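Local coordinates for cell division control protein 45 cdc45 putative (Entamoeba histolytica, PDB 6CC2) that probably acts in eukaryotic DNA replication as a RecJ-related partner of the replicative helicase, and may regulate replication through a conformational switch, at residues K345-S353 with S387-F397; I364-Q372 with T443-A451. All coordinates share one frame; numbering follows the deposited sequence.

Interaction 1: K345-S353 with S387-F397; sequences KFGMDYSIS and STTAEPYDFGF
Phe-346 and Thr-389 bring the two backbones closest, their CA atoms 5.2 Å apart, where a type II' beta turn from Phe-346 to Asp-349 meets the loop before helix 393-417. Backbone bonds in both directions between Phe-346 and Asp-349 close this turn. Gly-347 has the positive phi of its second position.

Three backbone oxygens lie about the Phe-346 ring. Thr-388 O lies in the ring plane, 3.4 Å from CD1 of Phe-346, and Ser-387 O is also at the edge. Thr-389 O sits over one face. The far end of the ring, CZ, touches CE2 of Tyr-393, with the two planes at 50°. Closer in, CB of Phe-346 rests on CB of Ala-390.

Ile-352 has an extended chain (chi2 179°), which carries CD1 to 3.8 Å from Ala-390 CB and 4.0 Å from Tyr-393 CD2. Its CG1 meets the edge of the Phe-397 ring. Asp-349 OD1 accepts from Ser-351 N, an Asx turn, and also from Ser-351 OG. Lys-311 also bonds that hydroxyl. A water accepts from Ala-390 N at 2.9 Å. This is apolar packing of a strand-to-helix connection, between 338-344 and 354-364, on the start of a long helix.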
loop_
_atom_site.group_PDB
_atom_site.type_symbol
_atom_site.label_atom_id
_atom_site.label_comp_id
_atom_site.label_asym_id
_atom_site.label_seq_id
_atom_site.Cartn_x
_atom_site.Cartn_y
_atom_site.Cartn_z
ATOM N N LYS A 345 -18.010 -13.292 -4.566
ATOM C CA LYS A 345 -18.196 -14.720 -4.344
ATOM C C LYS A 345 -17.243 -15.531 -5.221
ATOM O O LYS A 345 -17.130 -15.285 -6.423
ATOM C CB LYS A 345 -19.636 -15.111 -4.648
ATOM C CG LYS A 345 -20.040 -16.467 -4.096
ATOM C CD LYS A 345 -21.508 -16.737 -4.367
ATOM C CE LYS A 345 -21.997 -17.985 -3.663
ATOM N NZ LYS A 345 -23.440 -18.227 -3.949
ATOM N N PHE A 346 -16.547 -16.479 -4.608
ATOM C CA PHE A 346 -15.651 -17.410 -5.298
ATOM C C PHE A 346 -16.220 -18.808 -5.057
ATOM O O PHE A 346 -16.059 -19.366 -3.967
ATOM C CB PHE A 346 -14.225 -17.298 -4.788
ATOM C CG PHE A 346 -13.570 -15.966 -5.048
ATOM C CD1 PHE A 346 -13.038 -15.670 -6.292
ATOM C CD2 PHE A 346 -13.486 -15.022 -4.057
ATOM C CE1 PHE A 346 -12.422 -14.463 -6.527
ATOM C CE2 PHE A 346 -12.864 -13.803 -4.284
ATOM C CZ PHE A 346 -12.336 -13.526 -5.527
ATOM N N GLY A 347 -16.887 -19.365 -6.062
ATOM C CA GLY A 347 -17.570 -20.632 -5.866
ATOM C C GLY A 347 -18.644 -20.485 -4.804
ATOM O O GLY A 347 -19.598 -19.720 -4.964
HETATM N N MSE A 348 -18.493 -21.206 -3.693
HETATM C CA MSE A 348 -19.448 -21.147 -2.603
HETATM C C MSE A 348 -18.945 -20.265 -1.456
HETATM O O MSE A 348 -19.600 -20.127 -0.433
HETATM C CB MSE A 348 -19.737 -22.550 -2.069
HETATM C CG MSE A 348 -20.506 -23.439 -3.039
HETATM SE SE MSE A 348 -22.301 -22.763 -3.408
HETATM C CE MSE A 348 -23.037 -22.852 -1.601
ATOM N N ASP A 349 -17.775 -19.675 -1.644
ATOM C CA ASP A 349 -17.063 -18.941 -0.593
ATOM C C ASP A 349 -17.316 -17.448 -0.780
ATOM O O ASP A 349 -16.890 -16.858 -1.777
ATOM C CB ASP A 349 -15.574 -19.263 -0.661
ATOM C CG ASP A 349 -14.766 -18.603 0.437
ATOM O OD1 ASP A 349 -15.281 -17.695 1.117
ATOM O OD2 ASP A 349 -13.589 -18.994 0.616
ATOM N N TYR A 350 -18.010 -16.843 0.184
ATOM C CA TYR A 350 -18.280 -15.402 0.205
ATOM C C TYR A 350 -17.568 -14.714 1.363
ATOM O O TYR A 350 -18.002 -13.662 1.841
ATOM C CB TYR A 350 -19.789 -15.132 0.262
ATOM C CG TYR A 350 -20.317 -14.170 -0.778
ATOM C CD1 TYR A 350 -19.597 -13.029 -1.143
ATOM C CD2 TYR A 350 -21.540 -14.396 -1.390
ATOM C CE1 TYR A 350 -20.088 -12.160 -2.107
ATOM C CE2 TYR A 350 -22.047 -13.535 -2.348
ATOM C CZ TYR A 350 -21.320 -12.410 -2.692
ATOM O OH TYR A 350 -21.837 -11.545 -3.651
ATOM N N SER A 351 -16.446 -15.274 1.812
ATOM C CA SER A 351 -15.754 -14.763 2.990
ATOM C C SER A 351 -14.596 -13.821 2.668
ATOM O O SER A 351 -13.988 -13.281 3.592
ATOM C CB SER A 351 -15.222 -15.943 3.835
ATOM O OG SER A 351 -14.127 -16.591 3.191
ATOM N N ILE A 352 -14.303 -13.578 1.393
ATOM C CA ILE A 352 -13.176 -12.746 1.008
ATOM C C ILE A 352 -13.693 -11.362 0.624
ATOM O O ILE A 352 -14.327 -11.194 -0.435
ATOM C CB ILE A 352 -12.385 -13.376 -0.148
ATOM C CG1 ILE A 352 -11.846 -14.756 0.247
ATOM C CG2 ILE A 352 -11.237 -12.451 -0.531
ATOM C CD1 ILE A 352 -11.061 -15.469 -0.848
ATOM N N SER A 353 -13.388 -10.371 1.455
ATOM C CA SER A 353 -13.701 -8.984 1.151
ATOM C C SER A 353 -12.551 -8.332 0.381
ATOM O O SER A 353 -11.436 -8.865 0.289
ATOM C CB SER A 353 -13.964 -8.199 2.426
ATOM O OG SER A 353 -12.725 -7.901 3.033
ATOM N N SER A 387 -7.345 -13.674 -9.842
ATOM C CA SER A 387 -7.901 -14.974 -9.512
ATOM C C SER A 387 -9.423 -14.960 -9.571
ATOM O O SER A 387 -10.073 -14.012 -9.112
ATOM C CB SER A 387 -7.457 -15.412 -8.108
ATOM O OG SER A 387 -7.982 -16.716 -7.863
ATOM N N THR A 388 -9.978 -16.036 -10.123
ATOM C CA THR A 388 -11.409 -16.297 -10.096
ATOM C C THR A 388 -11.775 -17.357 -9.074
ATOM O O THR A 388 -12.928 -17.768 -9.024
ATOM C CB THR A 388 -11.900 -16.718 -11.481
ATOM O OG1 THR A 388 -11.251 -17.931 -11.852
ATOM C CG2 THR A 388 -11.591 -15.627 -12.510
ATOM N N THR A 389 -10.827 -17.778 -8.238
ATOM C CA THR A 389 -11.055 -18.783 -7.215
ATOM C C THR A 389 -10.547 -18.260 -5.869
ATOM O O THR A 389 -9.760 -17.322 -5.801
ATOM C CB THR A 389 -10.369 -20.096 -7.582
ATOM O OG1 THR A 389 -8.967 -19.868 -7.764
ATOM C CG2 THR A 389 -10.945 -20.657 -8.889
ATOM N N ALA A 390 -10.989 -18.906 -4.792
ATOM C CA ALA A 390 -10.611 -18.478 -3.442
ATOM C C ALA A 390 -9.267 -19.038 -3.015
ATOM O O ALA A 390 -8.501 -18.360 -2.317
ATOM C CB ALA A 390 -11.681 -18.905 -2.437
ATOM N N GLU A 391 -8.943 -20.248 -3.439
ATOM C CA GLU A 391 -7.768 -20.932 -2.919
ATOM C C GLU A 391 -6.469 -20.159 -3.099
ATOM O O GLU A 391 -5.634 -20.194 -2.179
ATOM C CB GLU A 391 -7.658 -22.312 -3.585
ATOM C CG GLU A 391 -8.729 -23.318 -3.155
ATOM C CD GLU A 391 -10.108 -23.069 -3.763
ATOM O OE1 GLU A 391 -10.239 -22.308 -4.747
ATOM O OE2 GLU A 391 -11.082 -23.662 -3.251
ATOM N N PRO A 392 -6.226 -19.454 -4.209
ATOM C CA PRO A 392 -4.957 -18.724 -4.321
ATOM C C PRO A 392 -4.737 -17.727 -3.196
ATOM O O PRO A 392 -3.586 -17.430 -2.847
ATOM C CB PRO A 392 -5.075 -18.031 -5.689
ATOM C CG PRO A 392 -5.981 -18.964 -6.484
ATOM C CD PRO A 392 -6.991 -19.450 -5.477
ATOM N N TYR A 393 -5.807 -17.147 -2.650
ATOM C CA TYR A 393 -5.647 -16.133 -1.620
ATOM C C TYR A 393 -5.066 -16.699 -0.334
ATOM O O TYR A 393 -4.516 -15.937 0.466
ATOM C CB TYR A 393 -6.988 -15.457 -1.322
ATOM C CG TYR A 393 -7.318 -14.368 -2.337
ATOM C CD1 TYR A 393 -6.767 -13.104 -2.219
ATOM C CD2 TYR A 393 -8.164 -14.624 -3.408
ATOM C CE1 TYR A 393 -7.042 -12.114 -3.129
ATOM C CE2 TYR A 393 -8.439 -13.653 -4.341
ATOM C CZ TYR A 393 -7.876 -12.393 -4.196
ATOM O OH TYR A 393 -8.154 -11.420 -5.117
ATOM N N ASP A 394 -5.129 -18.015 -0.141
ATOM C CA ASP A 394 -4.603 -18.591 1.101
ATOM C C ASP A 394 -3.127 -18.269 1.283
ATOM O O ASP A 394 -2.688 -17.981 2.407
ATOM C CB ASP A 394 -4.823 -20.101 1.121
ATOM C CG ASP A 394 -6.269 -20.466 1.365
ATOM O OD1 ASP A 394 -7.021 -19.596 1.852
ATOM O OD2 ASP A 394 -6.647 -21.621 1.075
ATOM N N PHE A 395 -2.347 -18.318 0.200
ATOM C CA PHE A 395 -0.918 -18.021 0.292
ATOM C C PHE A 395 -0.691 -16.574 0.724
ATOM O O PHE A 395 0.195 -16.296 1.543
ATOM C CB PHE A 395 -0.246 -18.295 -1.054
ATOM C CG PHE A 395 1.247 -18.116 -1.039
ATOM C CD1 PHE A 395 2.072 -19.090 -0.498
ATOM C CD2 PHE A 395 1.824 -16.976 -1.565
ATOM C CE1 PHE A 395 3.443 -18.925 -0.484
ATOM C CE2 PHE A 395 3.197 -16.805 -1.551
ATOM C CZ PHE A 395 4.004 -17.780 -1.012
ATOM N N GLY A 396 -1.472 -15.644 0.177
ATOM C CA GLY A 396 -1.359 -14.248 0.585
ATOM C C GLY A 396 -1.780 -14.024 2.024
ATOM O O GLY A 396 -1.126 -13.279 2.750
ATOM N N PHE A 397 -2.890 -14.642 2.444
ATOM C CA PHE A 397 -3.300 -14.552 3.839
ATOM C C PHE A 397 -2.183 -15.059 4.750
ATOM O O PHE A 397 -1.845 -14.430 5.759
ATOM C CB PHE A 397 -4.568 -15.364 4.099
ATOM C CG PHE A 397 -5.785 -14.910 3.331
ATOM C CD1 PHE A 397 -5.922 -13.608 2.881
ATOM C CD2 PHE A 397 -6.809 -15.814 3.061
ATOM C CE1 PHE A 397 -7.048 -13.228 2.163
ATOM C CE2 PHE A 397 -7.934 -15.435 2.359
ATOM C CZ PHE A 397 -8.063 -14.131 1.918
HETATM O O HOH W 1 -15.898 -16.341 -9.239
HETATM O O HOH W 2 -13.136 -20.882 -5.091
HETATM O O HOH W 3 -13.998 -21.909 -2.999
#

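Interaction 2: I364-Q372 with T443-A451; sequences IITNDEPDQ and TPYKALQLA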
loop_
_atom_site.group_PDB
_atom_site.type_symbol
_atom_site.label_atom_id
_atom_site.label_comp_id
_atom_site.label_asym_id
_atom_site.label_seq_id
_atom_site.Cartn_x
_atom_site.Cartn_y
_atom_site.Cartn_z
ATOM N N ILE A 364 1.824 -10.171 -0.872
ATOM C CA ILE A 364 2.529 -10.861 -1.963
ATOM C C ILE A 364 3.565 -9.940 -2.611
ATOM O O ILE A 364 4.675 -10.374 -2.954
ATOM C CB ILE A 364 1.522 -11.387 -3.003
ATOM C CG1 ILE A 364 0.705 -12.533 -2.450
ATOM C CG2 ILE A 364 2.247 -11.813 -4.293
ATOM C CD1 ILE A 364 1.503 -13.703 -1.965
ATOM N N ILE A 365 3.236 -8.660 -2.807
ATOM C CA ILE A 365 4.156 -7.754 -3.490
ATOM C C ILE A 365 5.182 -7.133 -2.541
ATOM O O ILE A 365 5.980 -6.284 -2.958
ATOM C CB ILE A 365 3.400 -6.632 -4.239
ATOM C CG1 ILE A 365 2.694 -5.693 -3.277
ATOM C CG2 ILE A 365 2.413 -7.240 -5.233
ATOM C CD1 ILE A 365 2.170 -4.441 -3.961
ATOM N N THR A 366 5.179 -7.521 -1.270
ATOM C CA THR A 366 6.229 -7.099 -0.354
ATOM C C THR A 366 7.421 -8.030 -0.509
ATOM O O THR A 366 7.284 -9.237 -0.332
ATOM C CB THR A 366 5.706 -7.129 1.080
ATOM O OG1 THR A 366 4.578 -6.241 1.197
ATOM C CG2 THR A 366 6.805 -6.693 2.065
ATOM N N ASN A 367 8.595 -7.470 -0.794
ATOM C CA ASN A 367 9.812 -8.282 -0.893
ATOM C C ASN A 367 10.136 -8.883 0.467
ATOM O O ASN A 367 10.335 -8.153 1.432
ATOM C CB ASN A 367 10.992 -7.456 -1.381
ATOM C CG ASN A 367 10.808 -6.935 -2.786
ATOM O OD1 ASN A 367 10.149 -7.552 -3.638
ATOM N ND2 ASN A 367 11.426 -5.797 -3.051
ATOM N N ASP A 368 10.230 -10.213 0.530
ATOM C CA ASP A 368 10.423 -10.899 1.806
ATOM C C ASP A 368 11.387 -12.074 1.701
ATOM O O ASP A 368 11.508 -12.851 2.658
ATOM C CB ASP A 368 9.078 -11.361 2.355
ATOM C CG ASP A 368 9.138 -11.754 3.817
ATOM O OD1 ASP A 368 9.692 -10.972 4.639
ATOM O OD2 ASP A 368 8.624 -12.849 4.143
ATOM N N GLU A 369 12.039 -12.247 0.562
ATOM C CA GLU A 369 13.138 -13.180 0.388
ATOM C C GLU A 369 14.188 -12.479 -0.454
ATOM O O GLU A 369 13.875 -11.552 -1.206
ATOM C CB GLU A 369 12.701 -14.485 -0.292
ATOM C CG GLU A 369 11.637 -15.259 0.462
ATOM C CD GLU A 369 12.150 -15.870 1.755
ATOM O OE1 GLU A 369 13.359 -15.760 2.031
ATOM O OE2 GLU A 369 11.337 -16.463 2.491
ATOM N N PRO A 370 15.444 -12.921 -0.374
ATOM C CA PRO A 370 16.508 -12.209 -1.089
ATOM C C PRO A 370 16.309 -12.159 -2.593
ATOM O O PRO A 370 16.773 -11.211 -3.231
ATOM C CB PRO A 370 17.775 -13.009 -0.718
ATOM C CG PRO A 370 17.453 -13.681 0.543
ATOM C CD PRO A 370 15.972 -13.984 0.504
ATOM N N ASP A 371 15.650 -13.159 -3.180
ATOM C CA ASP A 371 15.461 -13.166 -4.627
ATOM C C ASP A 371 14.151 -12.533 -5.076
ATOM O O ASP A 371 13.819 -12.623 -6.272
ATOM C CB ASP A 371 15.552 -14.598 -5.170
ATOM C CG ASP A 371 14.407 -15.467 -4.712
ATOM O OD1 ASP A 371 13.574 -15.005 -3.912
ATOM O OD2 ASP A 371 14.350 -16.641 -5.167
ATOM N N GLN A 372 13.395 -11.909 -4.170
ATOM C CA GLN A 372 12.176 -11.210 -4.523
ATOM C C GLN A 372 12.493 -9.765 -4.883
ATOM O O GLN A 372 13.330 -9.119 -4.250
ATOM C CB GLN A 372 11.165 -11.275 -3.378
ATOM C CG GLN A 372 10.572 -12.673 -3.214
ATOM C CD GLN A 372 9.559 -12.799 -2.101
ATOM O OE1 GLN A 372 9.172 -11.825 -1.451
ATOM N NE2 GLN A 372 9.123 -14.035 -1.860
ATOM N N THR A 443 19.014 -7.979 7.005
ATOM C CA THR A 443 18.914 -7.863 5.547
ATOM C C THR A 443 18.025 -6.682 5.182
ATOM O O THR A 443 17.036 -6.414 5.867
ATOM C CB THR A 443 18.341 -9.138 4.929
ATOM O OG1 THR A 443 16.981 -9.294 5.352
ATOM C CG2 THR A 443 19.160 -10.355 5.325
ATOM N N PRO A 444 18.333 -5.963 4.099
ATOM C CA PRO A 444 17.530 -4.777 3.785
ATOM C C PRO A 444 16.036 -5.061 3.633
ATOM O O PRO A 444 15.231 -4.275 4.135
ATOM C CB PRO A 444 18.147 -4.277 2.467
ATOM C CG PRO A 444 19.596 -4.715 2.571
ATOM C CD PRO A 444 19.533 -6.075 3.237
ATOM N N TYR A 445 15.648 -6.136 2.953
ATOM C CA TYR A 445 14.214 -6.346 2.735
ATOM C C TYR A 445 13.471 -6.603 4.046
ATOM O O TYR A 445 12.320 -6.186 4.183
ATOM C CB TYR A 445 13.981 -7.471 1.741
ATOM C CG TYR A 445 14.509 -8.829 2.136
ATOM C CD1 TYR A 445 15.825 -9.196 1.883
ATOM C CD2 TYR A 445 13.684 -9.750 2.757
ATOM C CE1 TYR A 445 16.287 -10.428 2.249
ATOM C CE2 TYR A 445 14.149 -10.983 3.112
ATOM C CZ TYR A 445 15.445 -11.312 2.867
ATOM O OH TYR A 445 15.906 -12.566 3.246
ATOM N N LYS A 446 14.115 -7.240 5.029
ATOM C CA LYS A 446 13.494 -7.392 6.344
ATOM C C LYS A 446 13.544 -6.100 7.155
ATOM O O LYS A 446 12.562 -5.729 7.810
ATOM C CB LYS A 446 14.183 -8.522 7.120
ATOM C CG LYS A 446 14.073 -9.894 6.507
ATOM C CD LYS A 446 12.660 -10.414 6.560
ATOM C CE LYS A 446 12.619 -11.911 6.286
ATOM N NZ LYS A 446 11.222 -12.440 6.324
ATOM N N ALA A 447 14.698 -5.435 7.182
ATOM C CA ALA A 447 14.813 -4.172 7.899
ATOM C C ALA A 447 13.792 -3.161 7.401
ATOM O O ALA A 447 13.224 -2.423 8.199
ATOM C CB ALA A 447 16.234 -3.619 7.771
ATOM N N LEU A 448 13.556 -3.119 6.076
ATOM C CA LEU A 448 12.584 -2.175 5.521
ATOM C C LEU A 448 11.194 -2.447 6.086
ATOM O O LEU A 448 10.456 -1.515 6.428
ATOM C CB LEU A 448 12.564 -2.272 4.007
ATOM C CG LEU A 448 13.677 -1.558 3.237
ATOM C CD1 LEU A 448 13.856 -2.149 1.840
ATOM C CD2 LEU A 448 13.366 -0.068 3.166
ATOM N N GLN A 449 10.832 -3.726 6.213
ATOM C CA GLN A 449 9.514 -4.045 6.759
ATOM C C GLN A 449 9.408 -3.630 8.210
ATOM O O GLN A 449 8.364 -3.140 8.652
ATOM C CB GLN A 449 9.236 -5.546 6.611
ATOM C CG GLN A 449 9.113 -5.992 5.179
ATOM C CD GLN A 449 8.816 -7.451 5.096
ATOM O OE1 GLN A 449 7.735 -7.902 5.477
ATOM N NE2 GLN A 449 9.773 -8.208 4.613
ATOM N N LEU A 450 10.483 -3.840 8.978
ATOM C CA LEU A 450 10.462 -3.448 10.383
ATOM C C LEU A 450 10.416 -1.941 10.529
ATOM O O LEU A 450 9.683 -1.415 11.373
ATOM C CB LEU A 450 11.681 -4.050 11.094
ATOM C CG LEU A 450 11.773 -3.749 12.591
ATOM C CD1 LEU A 450 10.518 -4.260 13.306
ATOM C CD2 LEU A 450 13.005 -4.404 13.195
ATOM N N ALA A 451 11.176 -1.214 9.699
ATOM C CA ALA A 451 11.143 0.245 9.766
ATOM C C ALA A 451 9.737 0.776 9.490
ATOM O O ALA A 451 9.287 1.717 10.153
ATOM C CB ALA A 451 12.126 0.848 8.772
HETATM O O HOH W 4 10.916 -5.434 1.898
HETATM O O HOH W 5 11.263 -14.654 5.144
#
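Asp-368 reaches the first turns of helix 444-462 and is gripped there by two donors on one oxygen. Lys-446 NZ forms a salt bridge to Asp-368 OD1 at 2.7 Å, coming from above the carboxylate plane. Gln-449 NE2 bonds the same OD1 at 2.8 Å on its anti side, nearly straight at 168°. The two donors arrive from opposite faces of the carboxylate, which should fix its rotation. CG of Asp-368 stands anti to the backbone N (chi1 -165°), and this swings the acid toward the helix.

The same Gln-449 amide also gives a longer bond to Tyr-445 O, one helical turn back. That carbonyl takes a second proton from a water, which also donates to Asn-367 O and so bridges the two backbones.

Thr-443 occupies the N-cap position of the helix, which lies on the mixed sheet, with Ala-447 and Leu-448 on Val-483. This is consistent with the C-terminal alpha/beta domain of RecJ-like proteins.

Asp-368 N is satisfied within its own loop by OE1 of Gln-372, the last residue of the type I turn that starts at Glu-369. Thr-366 OG1 bonds Gly-362 O, while its CG2 lies 3.7 Å from CD of Gln-449. The Tyr-445 ring is sandwiched: Thr-443 OG1 is over one face and Glu-369 C is 3.7 Å above the other. CZ of Tyr-445 meets Pro-370 CD at 3.6 Å. Lys-399, from helix 393-417, bonds Thr-366 O.

Overall arrangement
The segments alternate along the chain: 345-353, 364-372, 387-397, then 443-451. Helix 354-364 joins the first to the second, and helix 374-385 joins the second to the third. The contact centres are about 25 Å apart. They still touch, because Ile-364 CD1 of interaction 2 packs 3.3 Å from Phe-395 CD2 of interaction 1. Helix 393-417 is common ground: it begins in interaction 1, and its Lys-399 and Leu-407 reach interaction 2. Interaction 1 lies farther from the chain centre, near strand 338-344. Interaction 2 ties the same helical region to helix 444-462 and, through it, to the mixed sheet.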